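Putative NAD(P)H nitroreductase MhqN (Bacillus subtilis, PDB 3BEM) binds FMN as a homodimer and is a putative NAD(P)H-dependent nitroreductase that may contribute to the breakdown of aromatic compounds. Local coordinates at residues Y81-S86 with V189-I194; Q75-Q80 with C166-F171. The protein carries 3 engineered substitutions. All coordinates share one frame; numbering follows the deposited sequence. Where two conformers were deposited one is given.

Contact 1: residues Y81-S86 with V189-I194. With FMN (flavin mononucleotide), chain G.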
ATOM      1  N   TYR B  81      19.162 -14.504   3.447  1.00 15.32           N
ATOM      2  CA  TYR B  81      19.716 -15.106   2.253  1.00 15.25           C
ATOM      3  C   TYR B  81      18.867 -14.943   1.010  1.00 15.72           C
ATOM      4  O   TYR B  81      19.397 -14.927  -0.115  1.00 16.19           O
ATOM      5  CB  TYR B  81      19.919 -16.583   2.507  1.00 19.60           C
ATOM      6  CG  TYR B  81      20.511 -17.282   1.319  1.00 23.06           C
ATOM      7  CD1 TYR B  81      21.828 -17.071   0.966  1.00 26.85           C
ATOM      8  CD2 TYR B  81      19.741 -18.163   0.553  1.00 22.87           C
ATOM      9  CE1 TYR B  81      22.376 -17.697  -0.152  1.00 30.31           C
ATOM     10  CE2 TYR B  81      20.274 -18.775  -0.560  1.00 28.20           C
ATOM     11  CZ  TYR B  81      21.589 -18.538  -0.898  1.00 30.20           C
ATOM     12  OH  TYR B  81      22.123 -19.194  -1.985  1.00 32.82           O
ATOM     13  N   LYS B  82      17.563 -14.756   1.182  1.00 18.18           N
ATOM     14  CA  LYS B  82      16.708 -14.521   0.008  1.00 16.23           C
ATOM     15  C   LYS B  82      17.124 -13.304  -0.861  1.00 15.77           C
ATOM     16  O   LYS B  82      16.815 -13.282  -2.043  1.00 18.33           O
ATOM     17  CB  LYS B  82      15.211 -14.501   0.412  1.00 19.26           C
ATOM     18  CG  LYS B  82      14.803 -13.318   1.194  1.00 19.79           C
ATOM     19  CD  LYS B  82      13.284 -13.417   1.638  1.00 22.94           C
ATOM     20  CE  LYS B  82      13.114 -14.214   2.858  1.00 32.34           C
ATOM     21  NZ  LYS B  82      11.685 -14.411   3.022  1.00 29.76           N
ATOM     22  N   VAL B  83      17.834 -12.319  -0.301  0.50 15.82           N
ATOM     23  CA  VAL B  83      18.390 -11.235  -1.111  0.50 16.76           C
ATOM     24  C   VAL B  83      19.356 -11.799  -2.170  0.50 16.14           C
ATOM     25  O   VAL B  83      19.381 -11.321  -3.313  0.50 19.55           O
ATOM     26  CB  VAL B  83      19.070 -10.140  -0.244  0.50 18.80           C
ATOM     27  CG1 VAL B  83      19.991  -9.271  -1.059  0.50 18.64           C
ATOM     28  CG2 VAL B  83      18.029  -9.267   0.432  0.50 19.17           C
ATOM     29  N   VAL B  84      20.126 -12.819  -1.790  1.00 17.33           N
ATOM     30  CA  VAL B  84      21.092 -13.478  -2.708  1.00 17.00           C
ATOM     31  C   VAL B  84      20.417 -14.397  -3.731  1.00 15.26           C
ATOM     32  O   VAL B  84      20.730 -14.336  -4.925  1.00 16.21           O
ATOM     33  CB  VAL B  84      22.171 -14.221  -1.865  1.00 21.55           C
ATOM     34  CG1 VAL B  84      23.148 -15.049  -2.739  1.00 20.31           C
ATOM     35  CG2 VAL B  84      22.912 -13.191  -1.005  1.00 22.55           C
ATOM     36  N   SER B  85      19.491 -15.236  -3.272  1.00 14.97           N
ATOM     37  CA  SER B  85      18.854 -16.241  -4.144  1.00 14.59           C
ATOM     38  C   SER B  85      17.814 -15.629  -5.089  1.00 14.85           C
ATOM     39  O   SER B  85      17.496 -16.208  -6.103  1.00 14.38           O
ATOM     40  CB  SER B  85      18.188 -17.329  -3.333  1.00 15.43           C
ATOM     41  OG  SER B  85      17.237 -16.766  -2.436  1.00 18.53           O
ATOM     42  N   SER B  86      17.235 -14.491  -4.702  1.00 14.80           N
ATOM     43  CA  SER B  86      16.277 -13.789  -5.557  1.00 14.41           C
ATOM     44  C   SER B  86      16.762 -13.485  -6.958  1.00 15.86           C
ATOM     45  O   SER B  86      17.971 -13.378  -7.216  1.00 14.40           O
ATOM     46  CB  SER B  86      15.868 -12.451  -4.928  1.00 14.89           C
ATOM     47  OG  SER B  86      16.952 -11.543  -4.821  1.00 15.41           O
ATOM     48  N   VAL B 189      11.445   2.779   2.054  1.00 14.90           N
ATOM     49  CA  VAL B 189      10.157   2.381   2.621  1.00 13.54           C
ATOM     50  C   VAL B 189      10.037   0.856   2.787  1.00 14.14           C
ATOM     51  O   VAL B 189       9.527   0.392   3.778  1.00 16.94           O
ATOM     52  CB  VAL B 189       9.014   2.960   1.804  1.00 14.75           C
ATOM     53  CG1 VAL B 189       7.598   2.403   2.262  1.00 15.99           C
ATOM     54  CG2 VAL B 189       9.116   4.548   1.761  1.00 16.90           C
HETATM   55  N   MSE B 190      10.550   0.112   1.829  1.00 13.99           N
HETATM   56  CA  MSE B 190      10.592  -1.340   1.910  1.00 16.57           C
HETATM   57  C   MSE B 190      11.532  -1.897   0.891  1.00 16.80           C
HETATM   58  O   MSE B 190      11.976  -1.192   0.002  1.00 16.92           O
HETATM   59  CB  MSE B 190       9.191  -1.989   1.793  1.00 23.75           C
HETATM   60  CG  MSE B 190       8.483  -2.086   0.585  1.00 26.34           C
HETATM   61 SE   MSE B 190       6.752  -3.101   1.043  0.75 21.03          SE
HETATM   62  CE  MSE B 190       5.953  -1.452   1.561  1.00 18.92           C
HETATM   63  N   MSE B 191      11.846  -3.158   1.098  1.00 16.49           N
HETATM   64  CA  MSE B 191      12.599  -3.957   0.158  0.50 14.61           C
HETATM   65  C   MSE B 191      11.635  -5.033  -0.373  1.00 16.44           C
HETATM   66  O   MSE B 191      10.792  -5.532   0.354  1.00 18.25           O
HETATM   67  CB  MSE B 191      13.803  -4.547   0.886  0.50 16.46           C
HETATM   68  CG  MSE B 191      14.666  -5.434   0.083  0.50 14.78           C
HETATM   69 SE   MSE B 191      16.134  -6.098   1.279  0.38 19.17          SE
HETATM   70  CE  MSE B 191      16.883  -4.364   1.577  0.50 13.80           C
ATOM     71  N   ILE B 192      11.737  -5.374  -1.649  1.00 14.13           N
ATOM     72  CA  ILE B 192      10.964  -6.470  -2.212  1.00 13.50           C
ATOM     73  C   ILE B 192      11.892  -7.343  -2.996  1.00 14.26           C
ATOM     74  O   ILE B 192      12.519  -6.859  -3.951  1.00 16.08           O
ATOM     75  CB  ILE B 192       9.840  -5.984  -3.147  1.00 16.14           C
ATOM     76  CG1 ILE B 192       8.906  -4.996  -2.388  1.00 16.65           C
ATOM     77  CG2 ILE B 192       9.038  -7.177  -3.690  1.00 17.71           C
ATOM     78  CD1 ILE B 192       7.881  -4.284  -3.300  1.00 18.06           C
ATOM     79  N   THR B 193      11.946  -8.613  -2.630  1.00 12.33           N
ATOM     80  CA  THR B 193      12.620  -9.597  -3.473  1.00 12.31           C
ATOM     81  C   THR B 193      11.629 -10.172  -4.446  1.00 12.80           C
ATOM     82  O   THR B 193      10.445 -10.344  -4.128  1.00 13.91           O
ATOM     83  CB  THR B 193      13.308 -10.711  -2.677  1.00 14.49           C
ATOM     84  OG1 THR B 193      12.474 -11.170  -1.622  1.00 15.19           O
ATOM     85  CG2 THR B 193      14.612 -10.235  -2.121  1.00 14.82           C
ATOM     86  N   ILE B 194      12.117 -10.529  -5.642  1.00 12.58           N
ATOM     87  CA  ILE B 194      11.295 -11.144  -6.668  1.00 11.80           C
ATOM     88  C   ILE B 194      12.052 -12.338  -7.249  1.00 12.86           C
ATOM     89  O   ILE B 194      13.277 -12.319  -7.365  1.00 14.64           O
ATOM     90  CB  ILE B 194      10.890 -10.107  -7.762  1.00 13.23           C
ATOM     91  CG1 ILE B 194       9.922 -10.747  -8.748  1.00 13.51           C
ATOM     92  CG2 ILE B 194      12.160  -9.534  -8.488  1.00 16.82           C
ATOM     93  CD1 ILE B 194       9.273  -9.747  -9.670  1.00 16.53           C
TER
HETATM   94  N1  FMN G 300       9.295 -11.554   5.259  1.00 19.52           N
HETATM   95  C2  FMN G 300      10.612 -11.869   5.477  1.00 24.75           C
HETATM   96  O2  FMN G 300      10.946 -13.046   5.294  1.00 26.55           O
HETATM   97  N3  FMN G 300      11.517 -10.914   5.862  1.00 25.97           N
HETATM   98  C4  FMN G 300      11.140  -9.604   6.110  1.00 26.23           C
HETATM   99  O4  FMN G 300      12.041  -8.768   6.333  1.00 19.29           O
HETATM  100  C4A FMN G 300       9.803  -9.281   5.886  1.00 24.70           C
HETATM  101  N5  FMN G 300       9.355  -7.981   6.131  1.00 24.09           N
HETATM  102  C5A FMN G 300       8.050  -7.675   5.792  1.00 20.77           C
HETATM  103  C6  FMN G 300       7.642  -6.335   5.919  1.00 21.10           C
HETATM  104  C7  FMN G 300       6.335  -5.982   5.565  1.00 21.43           C
HETATM  105  C7M FMN G 300       6.032  -4.494   5.418  1.00 18.75           C
HETATM  106  C8  FMN G 300       5.429  -6.931   5.113  1.00 21.16           C
HETATM  107  C8M FMN G 300       4.180  -6.483   4.360  1.00 16.17           C
HETATM  108  C9  FMN G 300       5.809  -8.271   5.036  1.00 19.58           C
HETATM  109  C9A FMN G 300       7.121  -8.636   5.339  1.00 19.15           C
HETATM  110  N10 FMN G 300       7.543  -9.976   5.221  1.00 19.19           N
HETATM  111  C10 FMN G 300       8.884 -10.254   5.452  1.00 21.07           C
HETATM  112  C1' FMN G 300       6.545 -11.029   4.885  1.00 18.37           C
HETATM  113  C2' FMN G 300       5.524 -11.354   5.980  1.00 20.16           C
HETATM  114  O2' FMN G 300       6.139 -12.214   6.927  1.00 24.08           O
HETATM  115  C3' FMN G 300       4.341 -12.041   5.314  1.00 22.78           C
HETATM  116  O3' FMN G 300       3.731 -11.078   4.412  1.00 20.88           O
HETATM  117  C4' FMN G 300       3.332 -12.652   6.290  1.00 19.69           C
HETATM  118  O4' FMN G 300       3.972 -13.681   7.067  1.00 22.80           O
HETATM  119  C5' FMN G 300       2.132 -13.243   5.500  1.00 24.69           C
HETATM  120  O5' FMN G 300       2.535 -14.244   4.536  1.00 21.35           O
HETATM  121  P   FMN G 300       1.682 -14.326   3.178  1.00 19.85           P
HETATM  122  O1P FMN G 300       0.272 -14.639   3.561  1.00 22.81           O
HETATM  123  O2P FMN G 300       1.897 -12.953   2.652  1.00 22.19           O
HETATM  124  O3P FMN G 300       2.311 -15.417   2.349  1.00 23.65           O
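Residues 81-86, a short helix and the residue after it, pack against the strand segment 189-194 next to the flavin and bury a lysine whose amino group is shared between FMN and Ala26 O. The tight part centres on Thr193, in the strand 186-195. Its CG2, anti to the carbonyl carbon, packs against the flank of the helical turn, where it meets Lys82 O and Ser86 CB, the latter at 3.8 Å, and lies 4.0 Å from Val83 CA. Ser86, the first residue past the helix, turns its CB onto the strand backbone, 3.6 Å from Ile194 O. Its OG sits in the crowded position between backbone N and carbonyl carbon (chi1 64°) and gives a 2.9 Å hydrogen bond to Val83 O, from above that carbonyl plane, which folds the hydroxyl back onto its own helix. Two residues back along the strand, the side chain of Met191, here selenomethionine, crosses that of Val83 at about a right angle, its SE 3.8 Å from Val83 CG2; Val89 and Leu91 of the neighbouring strand 88-95 also pack on Met191. The other side of the helix is looser: Tyr81 is exposed, while Val84 and Ser85 are partly exposed and turn no side chain to the strand. Lys82 runs between the two regimes. Its chain bends at chi3 (83°), passes Thr193 OG1 with CD at 4.0 Å, and ends with NZ 2.8 Å from FMN O2 in a hydrogen bond. A lysine ammonium at the pyrimidine carbonyl would be expected to draw electron density toward O2 and so to favour the reduced, anionic flavin.

Contact 2: residues Q75-Q80 with C166-F171. With FMN (flavin mononucleotide), chain G.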
ATOM      1  N   GLN B  75      24.147  -8.599   4.234  1.00 19.41           N
ATOM      2  CA  GLN B  75      24.433  -8.136   5.594  1.00 22.01           C
ATOM      3  C   GLN B  75      23.500  -7.009   5.981  1.00 21.87           C
ATOM      4  O   GLN B  75      23.011  -6.990   7.108  1.00 23.91           O
ATOM      5  CB  GLN B  75      25.913  -7.718   5.778  1.00 25.55           C
ATOM      6  N   ALA B  76      23.231  -6.093   5.055  1.00 20.82           N
ATOM      7  CA  ALA B  76      22.358  -4.941   5.315  1.00 20.60           C
ATOM      8  C   ALA B  76      20.901  -5.383   5.552  1.00 21.34           C
ATOM      9  O   ALA B  76      20.166  -4.744   6.310  1.00 20.83           O
ATOM     10  CB  ALA B  76      22.428  -3.942   4.164  1.00 21.35           C
ATOM     11  N   ALA B  77      20.533  -6.492   4.924  1.00 21.79           N
ATOM     12  CA  ALA B  77      19.187  -7.080   5.049  1.00 19.12           C
ATOM     13  C   ALA B  77      19.092  -8.090   6.167  1.00 19.13           C
ATOM     14  O   ALA B  77      18.457  -9.133   6.031  1.00 17.67           O
ATOM     15  CB  ALA B  77      18.752  -7.706   3.708  1.00 20.57           C
ATOM     16  N   ASN B  78      19.756  -7.801   7.284  1.00 20.28           N
ATOM     17  CA  ASN B  78      19.690  -8.606   8.478  1.00 21.96           C
ATOM     18  C   ASN B  78      20.106 -10.052   8.208  1.00 20.96           C
ATOM     19  O   ASN B  78      19.619 -10.969   8.816  1.00 22.56           O
ATOM     20  CB  ASN B  78      18.319  -8.492   9.138  1.00 23.90           C
ATOM     21  CG  ASN B  78      18.032  -7.071   9.696  1.00 29.90           C
ATOM     22  OD1 ASN B  78      18.803  -6.116   9.517  1.00 28.79           O
ATOM     23  ND2 ASN B  78      16.894  -6.940  10.346  1.00 27.65           N
ATOM     24  N   GLY B  79      21.047 -10.233   7.296  1.00 22.33           N
ATOM     25  CA  GLY B  79      21.490 -11.551   6.937  1.00 19.69           C
ATOM     26  C   GLY B  79      20.558 -12.454   6.144  1.00 22.37           C
ATOM     27  O   GLY B  79      20.828 -13.627   5.994  1.00 21.83           O
ATOM     28  N   GLN B  80      19.479 -11.916   5.596  1.00 18.51           N
ATOM     29  CA  GLN B  80      18.493 -12.736   4.915  1.00 17.92           C
ATOM     30  C   GLN B  80      18.989 -13.195   3.546  1.00 16.33           C
ATOM     31  O   GLN B  80      19.168 -12.419   2.602  1.00 16.79           O
ATOM     32  CB  GLN B  80      17.188 -11.981   4.791  1.00 19.63           C
ATOM     33  CG  GLN B  80      16.555 -11.649   6.138  1.00 20.84           C
ATOM     34  CD  GLN B  80      15.183 -11.037   5.955  1.00 20.56           C
ATOM     35  OE1 GLN B  80      14.254 -11.725   5.534  1.00 21.61           O
ATOM     36  NE2 GLN B  80      15.065  -9.722   6.207  1.00 17.32           N
ATOM     37  N   CYS B 166       8.624 -11.245  -2.014  1.00 15.18           N
ATOM     38  CA  CYS B 166       8.576 -11.155  -0.546  1.00 13.12           C
ATOM     39  C   CYS B 166       8.834  -9.707  -0.195  1.00 15.52           C
ATOM     40  O   CYS B 166       9.910  -9.211  -0.476  1.00 15.35           O
ATOM     41  CB  CYS B 166       9.579 -12.074   0.097  1.00 13.72           C
ATOM     42  SG  CYS B 166       9.256 -12.112   1.891  1.00 17.56           S
ATOM     43  N   PRO B 167       7.870  -9.011   0.407  1.00 14.04           N
ATOM     44  CA  PRO B 167       8.093  -7.681   0.959  1.00 13.45           C
ATOM     45  C   PRO B 167       8.898  -7.838   2.219  1.00 15.52           C
ATOM     46  O   PRO B 167       8.749  -8.846   2.928  1.00 16.93           O
ATOM     47  CB  PRO B 167       6.707  -7.183   1.254  1.00 14.24           C
ATOM     48  CG  PRO B 167       5.935  -8.412   1.539  1.00 15.75           C
ATOM     49  CD  PRO B 167       6.522  -9.529   0.735  1.00 15.07           C
HETATM   50  N   MSE B 168       9.764  -6.887   2.499  1.00 16.92           N
HETATM   51  CA  MSE B 168      10.745  -6.972   3.579  1.00 16.32           C
HETATM   52  C   MSE B 168      10.951  -5.607   4.259  1.00 12.14           C
HETATM   53  O   MSE B 168      11.082  -4.580   3.603  1.00 16.01           O
HETATM   54  CB  MSE B 168      12.096  -7.509   3.044  1.00 17.06           C
HETATM   55  CG  MSE B 168      11.946  -8.822   2.295  1.00 17.95           C
HETATM   56 SE   MSE B 168      13.559  -9.201   1.286  0.75 20.87          SE
HETATM   57  CE  MSE B 168      14.766  -9.583   2.799  1.00 17.84           C
ATOM     58  N   ILE B 169      10.992  -5.653   5.574  1.00 15.57           N
ATOM     59  CA  ILE B 169      11.380  -4.501   6.384  1.00 13.32           C
ATOM     60  C   ILE B 169      12.570  -4.842   7.269  1.00 14.50           C
ATOM     61  O   ILE B 169      13.119  -3.974   7.952  1.00 15.27           O
ATOM     62  CB  ILE B 169      10.198  -3.997   7.233  1.00 14.04           C
ATOM     63  CG1 ILE B 169      10.424  -2.563   7.731  1.00 16.30           C
ATOM     64  CG2 ILE B 169       9.896  -4.973   8.407  1.00 17.47           C
ATOM     65  CD1 ILE B 169      10.595  -1.556   6.684  1.00 17.83           C
ATOM     66  N   GLY B 170      12.989  -6.103   7.246  1.00 15.15           N
ATOM     67  CA  GLY B 170      14.143  -6.570   7.977  1.00 15.55           C
ATOM     68  C   GLY B 170      15.483  -6.192   7.394  1.00 17.65           C
ATOM     69  O   GLY B 170      16.200  -7.023   6.934  1.00 18.30           O
ATOM     70  N   PHE B 171      15.774  -4.903   7.364  1.00 16.05           N
ATOM     71  CA  PHE B 171      17.021  -4.348   6.818  1.00 17.31           C
ATOM     72  C   PHE B 171      17.405  -3.076   7.524  1.00 19.40           C
ATOM     73  O   PHE B 171      16.554  -2.404   8.115  1.00 18.49           O
ATOM     74  CB  PHE B 171      16.926  -4.130   5.298  1.00 16.96           C
ATOM     75  CG  PHE B 171      15.945  -3.089   4.884  1.00 20.23           C
ATOM     76  CD1 PHE B 171      16.300  -1.753   4.846  1.00 19.81           C
ATOM     77  CD2 PHE B 171      14.643  -3.450   4.518  1.00 19.25           C
ATOM     78  CE1 PHE B 171      15.373  -0.781   4.466  1.00 22.30           C
ATOM     79  CE2 PHE B 171      13.707  -2.474   4.145  1.00 20.08           C
ATOM     80  CZ  PHE B 171      14.077  -1.133   4.125  1.00 18.81           C
TER
HETATM   81  N1  FMN G 300       9.295 -11.554   5.259  1.00 19.52           N
HETATM   82  C2  FMN G 300      10.612 -11.869   5.477  1.00 24.75           C
HETATM   83  O2  FMN G 300      10.946 -13.046   5.294  1.00 26.55           O
HETATM   84  N3  FMN G 300      11.517 -10.914   5.862  1.00 25.97           N
HETATM   85  C4  FMN G 300      11.140  -9.604   6.110  1.00 26.23           C
HETATM   86  O4  FMN G 300      12.041  -8.768   6.333  1.00 19.29           O
HETATM   87  C4A FMN G 300       9.803  -9.281   5.886  1.00 24.70           C
HETATM   88  N5  FMN G 300       9.355  -7.981   6.131  1.00 24.09           N
HETATM   89  C5A FMN G 300       8.050  -7.675   5.792  1.00 20.77           C
HETATM   90  C6  FMN G 300       7.642  -6.335   5.919  1.00 21.10           C
HETATM   91  C7  FMN G 300       6.335  -5.982   5.565  1.00 21.43           C
HETATM   92  C7M FMN G 300       6.032  -4.494   5.418  1.00 18.75           C
HETATM   93  C8  FMN G 300       5.429  -6.931   5.113  1.00 21.16           C
HETATM   94  C8M FMN G 300       4.180  -6.483   4.360  1.00 16.17           C
HETATM   95  C9  FMN G 300       5.809  -8.271   5.036  1.00 19.58           C
HETATM   96  C9A FMN G 300       7.121  -8.636   5.339  1.00 19.15           C
HETATM   97  N10 FMN G 300       7.543  -9.976   5.221  1.00 19.19           N
HETATM   98  C10 FMN G 300       8.884 -10.254   5.452  1.00 21.07           C
HETATM   99  C1' FMN G 300       6.545 -11.029   4.885  1.00 18.37           C
HETATM  100  C2' FMN G 300       5.524 -11.354   5.980  1.00 20.16           C
HETATM  101  O2' FMN G 300       6.139 -12.214   6.927  1.00 24.08           O
HETATM  102  C3' FMN G 300       4.341 -12.041   5.314  1.00 22.78           C
HETATM  103  O3' FMN G 300       3.731 -11.078   4.412  1.00 20.88           O
HETATM  104  C4' FMN G 300       3.332 -12.652   6.290  1.00 19.69           C
HETATM  105  O4' FMN G 300       3.972 -13.681   7.067  1.00 22.80           O
HETATM  106  C5' FMN G 300       2.132 -13.243   5.500  1.00 24.69           C
HETATM  107  O5' FMN G 300       2.535 -14.244   4.536  1.00 21.35           O
HETATM  108  P   FMN G 300       1.682 -14.326   3.178  1.00 19.85           P
HETATM  109  O1P FMN G 300       0.272 -14.639   3.561  1.00 22.81           O
HETATM  110  O2P FMN G 300       1.897 -12.953   2.652  1.00 22.19           O
HETATM  111  O3P FMN G 300       2.311 -15.417   2.349  1.00 23.65           O
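The backbones close to 3.9 Å between Ala77 CA and Phe171 CA, where a type I' beta turn from Ala77 to Gln80 faces the chain leaving strand 164-168, itself bent by an inverse gamma turn centred on Gly170. Ala76 O lies 3.2 Å from Phe171 CA in a CA-H...O contact, and the CB atoms of Ala77 and Phe171 pack beside it. Asn78 lays its amide against the peptide of Gly170, with CG 3.3 Å from Gly170 O. Gln80 carries the polar link: its chain, extended beyond CG, presents both ends of one amide. NE2 makes a weak bond to Gly170 O at 3.0 Å and a straighter one to FMN O4, while OE1 accepts from FMN N3 at 2.9 Å, so the amide reads the acceptor and donor of the pyrimidine edge together. Such gripping of the isoalloxazine from a sheet edge and its following loop places this contact in the FMN site of the nitroreductase fold. On the strand side, Ile169 N donates to FMN N5 at 2.9 Å, and Gly170 N to O4. An N-H donor at N5 would be expected to polarise the N5 end of the flavin. Met168, a selenomethionine bent at chi3 (70°), meets Gln80 tip to tip, its CE over one face of the Gln80 amide, 3.4 Å from Gln80 NE2. Phe171 turns its ring edge to Met168 O, and Arg134 of the second subunit bonds to Phe171 O.

How the contacts relate
Contacts 1 and 2 lie with their centres about 7 Å apart, on the same side of the chain's centre, and both touch FMN and the second subunit. Helices 67-76 and 82-85 follow one another in the chain, and residues 75-80 run directly into 81-86. Their partners, strands 164-168 and 186-195, are neighbours in one antiparallel sheet, so along the sequence the order is 75-80, 81-86, 166-171, 189-194 and the two pairings cross. Probable backbone hydrogen bonds from Met168 N to Met191 O and from Cys166 N to Thr193 O join the strands. One run of chain, from the end of helix 67-76 to helix 82-85, thus meets two adjacent strands, supplying the flavin with hydrogen-bonding groups from distant parts of the sequence.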